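PDB 3LYB: putative endoribonuclease from Klebsiella pneumoniae, which is probably an endoribonuclease of the L-PSP type in the YjgF-like family. Local coordinates for residues S92-L97 against V143-W148; V98-N103 against T126-S131; I29-P34 against L70-Y75. All coordinates share one frame; numbering follows the deposited sequence.

Interaction 1: residues S92-L97 against V143-W148; sequences SDVIKL and VEATVW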
loop_
_atom_site.group_PDB
_atom_site.type_symbol
_atom_site.label_atom_id
_atom_site.label_comp_id
_atom_site.label_asym_id
_atom_site.label_seq_id
_atom_site.Cartn_x
_atom_site.Cartn_y
_atom_site.Cartn_z
ATOM N N SER B 92 43.811 -3.503 5.895
ATOM C CA SER B 92 44.153 -2.125 5.528
ATOM C C SER B 92 44.512 -1.907 4.049
ATOM O O SER B 92 44.769 -0.781 3.651
ATOM C CB SER B 92 45.252 -1.596 6.444
ATOM O OG SER B 92 46.101 -2.658 6.858
ATOM N N ASP B 93 44.530 -2.973 3.247
ATOM C CA ASP B 93 44.722 -2.874 1.788
ATOM C C ASP B 93 43.383 -2.851 1.051
ATOM O O ASP B 93 43.329 -2.628 -0.161
ATOM C CB ASP B 93 45.568 -4.038 1.232
ATOM C CG ASP B 93 46.874 -4.276 2.011
ATOM O OD1 ASP B 93 47.651 -3.317 2.214
ATOM O OD2 ASP B 93 47.120 -5.440 2.418
ATOM N N VAL B 94 42.301 -3.114 1.775
ATOM C CA VAL B 94 40.963 -2.939 1.234
ATOM C C VAL B 94 40.632 -1.461 1.254
ATOM O O VAL B 94 40.207 -0.957 2.289
ATOM C CB VAL B 94 39.917 -3.641 2.100
ATOM C CG1 VAL B 94 38.559 -3.563 1.436
ATOM C CG2 VAL B 94 40.314 -5.104 2.364
ATOM N N ILE B 95 40.828 -0.772 0.132
ATOM C CA ILE B 95 40.649 0.686 0.087
ATOM C C ILE B 95 39.233 1.197 -0.258
ATOM O O ILE B 95 38.886 2.348 0.048
ATOM C CB ILE B 95 41.637 1.368 -0.895
ATOM C CG1 ILE B 95 41.515 0.732 -2.275
ATOM C CG2 ILE B 95 43.075 1.299 -0.361
ATOM C CD1 ILE B 95 41.346 1.719 -3.364
ATOM N N LYS B 96 38.429 0.365 -0.912
ATOM C CA LYS B 96 37.093 0.773 -1.336
ATOM C C LYS B 96 36.087 -0.241 -0.835
ATOM O O LYS B 96 36.285 -1.454 -0.959
ATOM C CB LYS B 96 37.043 0.873 -2.865
ATOM C CG LYS B 96 35.818 1.549 -3.474
ATOM C CD LYS B 96 35.598 0.995 -4.886
ATOM C CE LYS B 96 35.044 2.013 -5.865
ATOM N NZ LYS B 96 33.712 2.476 -5.442
ATOM N N LEU B 97 35.017 0.253 -0.235
ATOM C CA LEU B 97 33.864 -0.609 0.064
ATOM C C LEU B 97 32.595 -0.040 -0.548
ATOM O O LEU B 97 32.330 1.171 -0.440
ATOM C CB LEU B 97 33.671 -0.781 1.568
ATOM C CG LEU B 97 34.753 -1.489 2.381
ATOM C CD1 LEU B 97 34.222 -1.600 3.775
ATOM C CD2 LEU B 97 35.142 -2.865 1.850
ATOM N N VAL B 143 28.351 -6.295 1.266
ATOM C CA VAL B 143 29.506 -5.404 1.010
ATOM C C VAL B 143 30.355 -5.884 -0.142
ATOM O O VAL B 143 30.606 -7.068 -0.271
ATOM C CB VAL B 143 30.432 -5.242 2.230
ATOM C CG1 VAL B 143 31.541 -4.243 1.905
ATOM C CG2 VAL B 143 29.664 -4.769 3.432
ATOM N N GLU B 144 30.773 -4.954 -0.983
ATOM C CA GLU B 144 31.664 -5.238 -2.102
ATOM C C GLU B 144 33.000 -4.557 -1.836
ATOM O O GLU B 144 33.044 -3.388 -1.499
ATOM C CB GLU B 144 31.050 -4.725 -3.413
ATOM C CG GLU B 144 31.913 -4.906 -4.666
ATOM C CD GLU B 144 31.529 -3.939 -5.788
ATOM O OE1 GLU B 144 30.424 -4.100 -6.348
ATOM O OE2 GLU B 144 32.321 -3.019 -6.128
ATOM N N ALA B 145 34.081 -5.297 -1.990
ATOM C CA ALA B 145 35.390 -4.805 -1.613
ATOM C C ALA B 145 36.329 -4.722 -2.795
ATOM O O ALA B 145 36.360 -5.600 -3.660
ATOM C CB ALA B 145 35.997 -5.684 -0.510
ATOM N N THR B 146 37.099 -3.653 -2.828
ATOM C CA THR B 146 38.188 -3.558 -3.773
ATOM C C THR B 146 39.540 -3.381 -3.045
ATOM O O THR B 146 39.669 -2.596 -2.104
ATOM C CB THR B 146 37.925 -2.469 -4.798
ATOM O OG1 THR B 146 36.640 -2.705 -5.384
ATOM C CG2 THR B 146 38.968 -2.513 -5.891
ATOM N N VAL B 147 40.528 -4.147 -3.493
ATOM C CA VAL B 147 41.826 -4.208 -2.833
ATOM C C VAL B 147 42.965 -3.650 -3.713
ATOM O O VAL B 147 43.029 -3.932 -4.916
ATOM C CB VAL B 147 42.134 -5.655 -2.388
ATOM C CG1 VAL B 147 43.113 -5.646 -1.272
ATOM C CG2 VAL B 147 40.884 -6.335 -1.884
ATOM N N TRP B 148 43.832 -2.830 -3.114
ATOM C CA TRP B 148 45.110 -2.445 -3.751
ATOM C C TRP B 148 46.261 -3.138 -3.052
ATOM O O TRP B 148 46.506 -2.934 -1.864
ATOM C CB TRP B 148 45.321 -0.940 -3.728
ATOM C CG TRP B 148 46.477 -0.435 -4.589
ATOM C CD1 TRP B 148 46.590 -0.514 -5.952
ATOM C CD2 TRP B 148 47.641 0.268 -4.133
ATOM N NE1 TRP B 148 47.752 0.096 -6.372
ATOM C CE2 TRP B 148 48.422 0.576 -5.277
ATOM C CE3 TRP B 148 48.101 0.669 -2.868
ATOM C CZ2 TRP B 148 49.647 1.262 -5.192
ATOM C CZ3 TRP B 148 49.318 1.357 -2.782
ATOM C CH2 TRP B 148 50.076 1.644 -3.940
#
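K96 and T146 form a hydrogen-bonded pair in the antiparallel strands 94-101 and 141-148. T146 N donates to K96 O at 3.0 Å in a nearly straight bond (171°). Two residues on from T146, W148 N donates to D93 O at 3.0 Å. Between them, both I95 N and K96 N turn to T146 O, but both bonds are weak. Two residues thus face one, and the strand bulges here.

The side chain of K96 lies beside that of T146 and points the same way. Its CB meets T146 CB at 4.0 Å. CG stands anti to the backbone N (chi1 -168°). CD then passes T146 OG1 at 3.9 Å. Farther out the chain bends away from this strand pair, and NZ makes a salt bridge with E144 of a neighbouring subunit. E144 of this chain bridges K96 of another subunit through OE2, and its OE1 hydrogen-bonds T126 OG1 of that subunit. The lysine end therefore serves the interface.

The other face is apolar. L97 CD2 lies 3.8 Å from A145 CB and 3.9 Å from V143 CG1. V94 CG1 meets A145 CB at 3.9 Å. Helix 60-85 covers this side, through V84 on V94 and I80 on A145.

The antiparallel pairing is interrupted by a classic beta bulge at I95 and K96, within the sheet of the YjgF-like alpha/beta fold.

Interaction 2: residues V98-N103 against T126-S131; sequences VQYFRN and TVVQVS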
loop_
_atom_site.group_PDB
_atom_site.type_symbol
_atom_site.label_atom_id
_atom_site.label_comp_id
_atom_site.label_asym_id
_atom_site.label_seq_id
_atom_site.Cartn_x
_atom_site.Cartn_y
_atom_site.Cartn_z
ATOM N N VAL B 98 31.819 -0.899 -1.203
ATOM C CA VAL B 98 30.445 -0.534 -1.571
ATOM C C VAL B 98 29.491 -1.342 -0.676
ATOM O O VAL B 98 29.511 -2.573 -0.688
ATOM C CB VAL B 98 30.134 -0.664 -3.101
ATOM C CG1 VAL B 98 28.732 -0.194 -3.387
ATOM C CG2 VAL B 98 31.100 0.161 -3.923
ATOM N N GLN B 99 28.692 -0.634 0.119
ATOM C CA GLN B 99 27.812 -1.272 1.089
ATOM C C GLN B 99 26.328 -1.056 0.798
ATOM O O GLN B 99 25.855 0.071 0.729
ATOM C CB GLN B 99 28.151 -0.772 2.484
ATOM C CG GLN B 99 29.572 -1.148 2.935
ATOM C CD GLN B 99 30.312 0.032 3.514
ATOM O OE1 GLN B 99 30.974 -0.093 4.525
ATOM N NE2 GLN B 99 30.212 1.191 2.863
ATOM N N TYR B 100 25.606 -2.164 0.664
ATOM C CA TYR B 100 24.208 -2.192 0.273
ATOM C C TYR B 100 23.323 -2.642 1.428
ATOM O O TYR B 100 23.516 -3.717 1.979
ATOM C CB TYR B 100 24.054 -3.186 -0.868
ATOM C CG TYR B 100 24.826 -2.855 -2.132
ATOM C CD1 TYR B 100 24.356 -1.889 -3.014
ATOM C CD2 TYR B 100 26.008 -3.531 -2.455
ATOM C CE1 TYR B 100 25.032 -1.580 -4.172
ATOM C CE2 TYR B 100 26.706 -3.238 -3.629
ATOM C CZ TYR B 100 26.197 -2.263 -4.493
ATOM O OH TYR B 100 26.849 -1.936 -5.667
ATOM N N PHE B 101 22.339 -1.823 1.776
ATOM C CA PHE B 101 21.425 -2.133 2.870
ATOM C C PHE B 101 20.003 -2.268 2.399
ATOM O O PHE B 101 19.574 -1.557 1.487
ATOM C CB PHE B 101 21.390 -0.990 3.881
ATOM C CG PHE B 101 22.651 -0.795 4.648
ATOM C CD1 PHE B 101 23.771 -0.222 4.047
ATOM C CD2 PHE B 101 22.709 -1.145 6.002
ATOM C CE1 PHE B 101 24.937 -0.012 4.786
ATOM C CE2 PHE B 101 23.877 -0.935 6.747
ATOM C CZ PHE B 101 24.997 -0.365 6.129
ATOM N N ARG B 102 19.256 -3.135 3.063
ATOM C CA ARG B 102 17.807 -3.133 2.955
ATOM C C ARG B 102 17.193 -1.985 3.742
ATOM O O ARG B 102 16.084 -1.565 3.461
ATOM C CB ARG B 102 17.230 -4.464 3.456
ATOM C CG ARG B 102 17.336 -5.540 2.398
ATOM C CD ARG B 102 16.370 -6.657 2.560
ATOM N NE ARG B 102 15.043 -6.274 2.141
ATOM C CZ ARG B 102 13.931 -6.495 2.840
ATOM N NH1 ARG B 102 13.974 -7.135 4.003
ATOM N NH2 ARG B 102 12.760 -6.104 2.346
ATOM N N ASN B 103 17.910 -1.489 4.743
ATOM C CA ASN B 103 17.371 -0.484 5.657
ATOM C C ASN B 103 18.468 0.352 6.307
ATOM O O ASN B 103 19.142 -0.118 7.229
ATOM C CB ASN B 103 16.556 -1.167 6.752
ATOM C CG ASN B 103 15.770 -0.189 7.578
ATOM O OD1 ASN B 103 16.179 0.953 7.810
ATOM N ND2 ASN B 103 14.620 -0.622 8.017
ATOM N N THR B 126 30.860 3.789 -0.097
ATOM C CA THR B 126 29.550 4.067 -0.626
ATOM C C THR B 126 28.522 3.252 0.151
ATOM O O THR B 126 28.727 2.065 0.442
ATOM C CB THR B 126 29.469 3.750 -2.130
ATOM O OG1 THR B 126 30.379 4.595 -2.818
ATOM C CG2 THR B 126 28.068 3.998 -2.678
ATOM N N VAL B 127 27.417 3.899 0.477
ATOM C CA VAL B 127 26.380 3.300 1.301
ATOM C C VAL B 127 25.039 3.638 0.683
ATOM O O VAL B 127 24.659 4.811 0.642
ATOM C CB VAL B 127 26.406 3.892 2.714
ATOM C CG1 VAL B 127 25.348 3.256 3.549
ATOM C CG2 VAL B 127 27.780 3.735 3.365
ATOM N N VAL B 128 24.318 2.626 0.205
ATOM C CA VAL B 128 22.957 2.839 -0.301
ATOM C C VAL B 128 21.936 1.819 0.205
ATOM O O VAL B 128 22.266 0.656 0.478
ATOM C CB VAL B 128 22.897 2.857 -1.838
ATOM C CG1 VAL B 128 23.679 4.054 -2.383
ATOM C CG2 VAL B 128 23.349 1.498 -2.440
ATOM N N GLN B 129 20.683 2.270 0.302
ATOM C CA GLN B 129 19.571 1.388 0.611
ATOM C C GLN B 129 18.966 0.882 -0.685
ATOM O O GLN B 129 18.415 1.657 -1.492
ATOM C CB GLN B 129 18.508 2.085 1.455
ATOM C CG GLN B 129 17.370 1.153 1.856
ATOM C CD GLN B 129 16.431 1.741 2.909
ATOM O OE1 GLN B 129 16.858 2.318 3.912
ATOM N NE2 GLN B 129 15.155 1.579 2.685
ATOM N N VAL B 130 19.052 -0.426 -0.872
ATOM C CA VAL B 130 18.411 -1.071 -2.015
ATOM C C VAL B 130 17.230 -1.911 -1.530
ATOM O O VAL B 130 16.971 -1.962 -0.346
ATOM C CB VAL B 130 19.436 -1.890 -2.834
ATOM C CG1 VAL B 130 20.657 -0.995 -3.211
ATOM C CG2 VAL B 130 19.875 -3.114 -2.069
ATOM N N SER B 131 16.517 -2.566 -2.439
ATOM C CA SER B 131 15.340 -3.340 -2.062
ATOM C C SER B 131 15.733 -4.685 -1.515
ATOM O O SER B 131 15.216 -5.110 -0.502
ATOM C CB SER B 131 14.396 -3.554 -3.239
ATOM O OG SER B 131 14.131 -2.339 -3.928
#
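V98-F101 and T126-Q129 pair as parallel strands, each residue opposite its counterpart 28 positions on. This is the strand pair of a beta-alpha-beta unit, with helix 107-115 as the connection. Strand 124-129 is outermost within the chain. V128 and Q129 also pair antiparallel with a strand of a neighbouring subunit, so the sheet runs on across the interface.

Backbone bonds run from Q99 to V130. F101 N donates to V128 O at 2.8 Å, and V130 N returns to F101 O at 2.7 Å. Q99 adds its side chain to this pairing. Its backbone N reaches T126 O at 2.7 Å, and its NE2 reaches the same oxygen at 3.0 Å. The two donors come from opposite faces of the carbonyl plane. NE2 lies well above that plane (56° out of it), while T126 O lies in the plane of the Q99 amide.

On the Q99 face, F101 CE1 lies 3.5 Å from V127 CG1. On the other face, Y100 CD1 meets V128 CG2 at 3.6 Å and also V130 CG1. Beyond the strands, R102 NE donates to S131 O at 2.9 Å. That oxygen lies in the guanidinium plane, at its edge.

The Q99 amide is held at both ends. OE1 bonds Y110, and NE2 also bonds S125. Those two are hydroxyls and would fit either end. T126 O can only accept, which sets the NE2 end toward it. This oxygen, in a buried residue, is satisfied twice.

Interaction 3: residues I29-P34 against L70-Y75; sequences IIPVNP and LAQSWY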
loop_
_atom_site.group_PDB
_atom_site.type_symbol
_atom_site.label_atom_id
_atom_site.label_comp_id
_atom_site.label_asym_id
_atom_site.label_seq_id
_atom_site.Cartn_x
_atom_site.Cartn_y
_atom_site.Cartn_z
ATOM N N ILE B 29 29.850 -9.569 -1.056
ATOM C CA ILE B 29 29.724 -10.682 -0.105
ATOM C C ILE B 29 28.473 -10.561 0.766
ATOM O O ILE B 29 28.108 -9.482 1.204
ATOM C CB ILE B 29 31.029 -10.904 0.709
ATOM C CG1 ILE B 29 32.012 -11.706 -0.151
ATOM C CG2 ILE B 29 30.757 -11.666 2.039
ATOM C CD1 ILE B 29 33.468 -11.580 0.256
ATOM N N ILE B 30 27.814 -11.687 0.977
ATOM C CA ILE B 30 26.626 -11.747 1.803
ATOM C C ILE B 30 26.841 -12.690 3.003
ATOM O O ILE B 30 27.707 -13.558 2.961
ATOM C CB ILE B 30 25.401 -12.182 0.968
ATOM C CG1 ILE B 30 25.783 -13.307 0.019
ATOM C CG2 ILE B 30 24.842 -11.004 0.170
ATOM C CD1 ILE B 30 24.640 -14.292 -0.209
ATOM N N PRO B 31 26.046 -12.537 4.078
ATOM C CA PRO B 31 26.277 -13.361 5.276
ATOM C C PRO B 31 25.715 -14.782 5.183
ATOM O O PRO B 31 24.775 -15.123 5.898
ATOM C CB PRO B 31 25.558 -12.581 6.359
ATOM C CG PRO B 31 24.429 -11.906 5.628
ATOM C CD PRO B 31 24.935 -11.581 4.260
ATOM N N VAL B 32 26.287 -15.601 4.306
ATOM C CA VAL B 32 25.897 -16.992 4.212
ATOM C C VAL B 32 27.036 -17.892 4.621
ATOM O O VAL B 32 28.209 -17.609 4.327
ATOM C CB VAL B 32 25.471 -17.407 2.788
ATOM C CG1 VAL B 32 24.382 -16.478 2.256
ATOM C CG2 VAL B 32 26.689 -17.463 1.841
ATOM N N ASN B 33 26.684 -18.988 5.291
ATOM C CA ASN B 33 27.655 -20.027 5.592
ATOM C C ASN B 33 28.076 -20.720 4.289
ATOM O O ASN B 33 27.214 -21.234 3.569
ATOM C CB ASN B 33 27.069 -21.029 6.580
ATOM C CG ASN B 33 28.020 -21.340 7.723
ATOM O OD1 ASN B 33 29.218 -21.550 7.507
ATOM N ND2 ASN B 33 27.487 -21.367 8.954
ATOM N N PRO B 34 29.388 -20.702 3.953
ATOM C CA PRO B 34 29.795 -21.482 2.766
ATOM C C PRO B 34 29.537 -22.980 2.981
ATOM O O PRO B 34 29.361 -23.727 2.020
ATOM C CB PRO B 34 31.303 -21.194 2.640
ATOM C CG PRO B 34 31.519 -19.901 3.392
ATOM C CD PRO B 34 30.519 -19.956 4.536
ATOM N N LEU B 70 24.034 -7.008 13.364
ATOM C CA LEU B 70 25.386 -7.066 13.926
ATOM C C LEU B 70 26.061 -8.336 13.443
ATOM O O LEU B 70 27.140 -8.300 12.860
ATOM C CB LEU B 70 25.348 -6.996 15.460
ATOM C CG LEU B 70 24.953 -5.645 16.093
ATOM C CD1 LEU B 70 24.738 -5.771 17.610
ATOM C CD2 LEU B 70 25.954 -4.531 15.769
ATOM N N ALA B 71 25.373 -9.453 13.624
ATOM C CA ALA B 71 25.891 -10.739 13.198
ATOM C C ALA B 71 26.184 -10.786 11.712
ATOM O O ALA B 71 27.237 -11.255 11.316
ATOM C CB ALA B 71 24.930 -11.846 13.583
ATOM N N GLN B 72 25.263 -10.304 10.882
ATOM C CA GLN B 72 25.469 -10.324 9.431
ATOM C C GLN B 72 26.617 -9.395 9.018
ATOM O O GLN B 72 27.434 -9.739 8.151
ATOM C CB GLN B 72 24.183 -9.954 8.687
ATOM C CG GLN B 72 23.063 -11.034 8.710
ATOM C CD GLN B 72 21.873 -10.665 7.827
ATOM O OE1 GLN B 72 21.921 -9.691 7.087
ATOM N NE2 GLN B 72 20.812 -11.426 7.914
ATOM N N SER B 73 26.706 -8.232 9.650
ATOM C CA SER B 73 27.768 -7.317 9.303
ATOM C C SER B 73 29.099 -7.962 9.628
ATOM O O SER B 73 30.046 -7.944 8.815
ATOM C CB SER B 73 27.624 -5.998 10.051
ATOM O OG SER B 73 26.388 -5.373 9.741
ATOM N N TRP B 74 29.161 -8.557 10.818
ATOM C CA TRP B 74 30.415 -9.072 11.286
ATOM C C TRP B 74 30.815 -10.182 10.318
ATOM O O TRP B 74 31.919 -10.179 9.760
ATOM C CB TRP B 74 30.329 -9.565 12.733
ATOM C CG TRP B 74 31.577 -10.302 13.099
ATOM C CD1 TRP B 74 32.760 -9.755 13.527
ATOM C CD2 TRP B 74 31.802 -11.713 12.978
ATOM N NE1 TRP B 74 33.699 -10.749 13.708
ATOM C CE2 TRP B 74 33.137 -11.959 13.383
ATOM C CE3 TRP B 74 31.000 -12.794 12.586
ATOM C CZ2 TRP B 74 33.691 -13.251 13.408
ATOM C CZ3 TRP B 74 31.541 -14.083 12.613
ATOM C CH2 TRP B 74 32.878 -14.297 13.028
ATOM N N TYR B 75 29.885 -11.097 10.084
ATOM C CA TYR B 75 30.118 -12.227 9.210
ATOM C C TYR B 75 30.629 -11.814 7.836
ATOM O O TYR B 75 31.460 -12.478 7.243
ATOM C CB TYR B 75 28.830 -13.042 9.094
ATOM C CG TYR B 75 29.083 -14.467 8.745
ATOM C CD1 TYR B 75 29.187 -15.440 9.745
ATOM C CD2 TYR B 75 29.253 -14.857 7.409
ATOM C CE1 TYR B 75 29.448 -16.782 9.421
ATOM C CE2 TYR B 75 29.504 -16.192 7.070
ATOM C CZ TYR B 75 29.612 -17.144 8.078
ATOM O OH TYR B 75 29.870 -18.465 7.733
#
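P31 packs its ring against the Q72 side chain, from CB out to the amide carbon, and this is the close, buried part of the contact. P31 CG lies 3.5 Å from Q72 CG and also touches Q72 CD. P31 CB adds a contact with Q72 CB at 3.8 Å. The two side chains cross obliquely. Q72 is extended beyond CG, which carries its amide past the proline ring. The amide is occupied by backbone groups: NE2 donates to T138 O and V40 O, and OE1 accepts from L140 N. Both residues are buried, and V76 of the same helix also touches P31.

P31 owes its place to the backbone. It is the centre of an inverse gamma turn, closed by V32 N donating to I30 O at 2.8 Å. The turn brings the proline onto helix 60-85 as the loop leaves strand 23-26.

Y75 covers the next part of the loop, with its ring lying obliquely to it. CD2 lies 4.0 Å from P31 CA, and CE2 lies 3.3 Å from V32 O. At the far end, Y75 OH is 3.2 Å from N33 OD1, with the amide and ring planes 69° apart. P34 CD approaches the same hydroxyl tip to tip at 3.6 Å. In contrast to the buried P31 and Q72, P34 is exposed and N33 partly so, and this end of the contact borders solvent. N41 and D45, farther along the loop, ligate a calcium ion.

In the fold
Interactions 1 and 2 share strand 94-101 and have centres 16 Å apart. The strand pairs with 141-148 in the first and 124-129 in the second. The two contacts join through E144 N to V98 O and L97 O to T126 N, both probable hydrogen bonds. Interaction 3 comes first in the chain, and interaction 2 lies within the span bracketed by interaction 1. The centre of interaction 3 is 17 Å from that of interaction 1 and 15 Å from that of interaction 2. It meets interaction 1 at V143 O and I29 N, another probable hydrogen bond, but does not touch interaction 2. The loop on helix 60-85 is thus bonded to a sheet that another subunit extends.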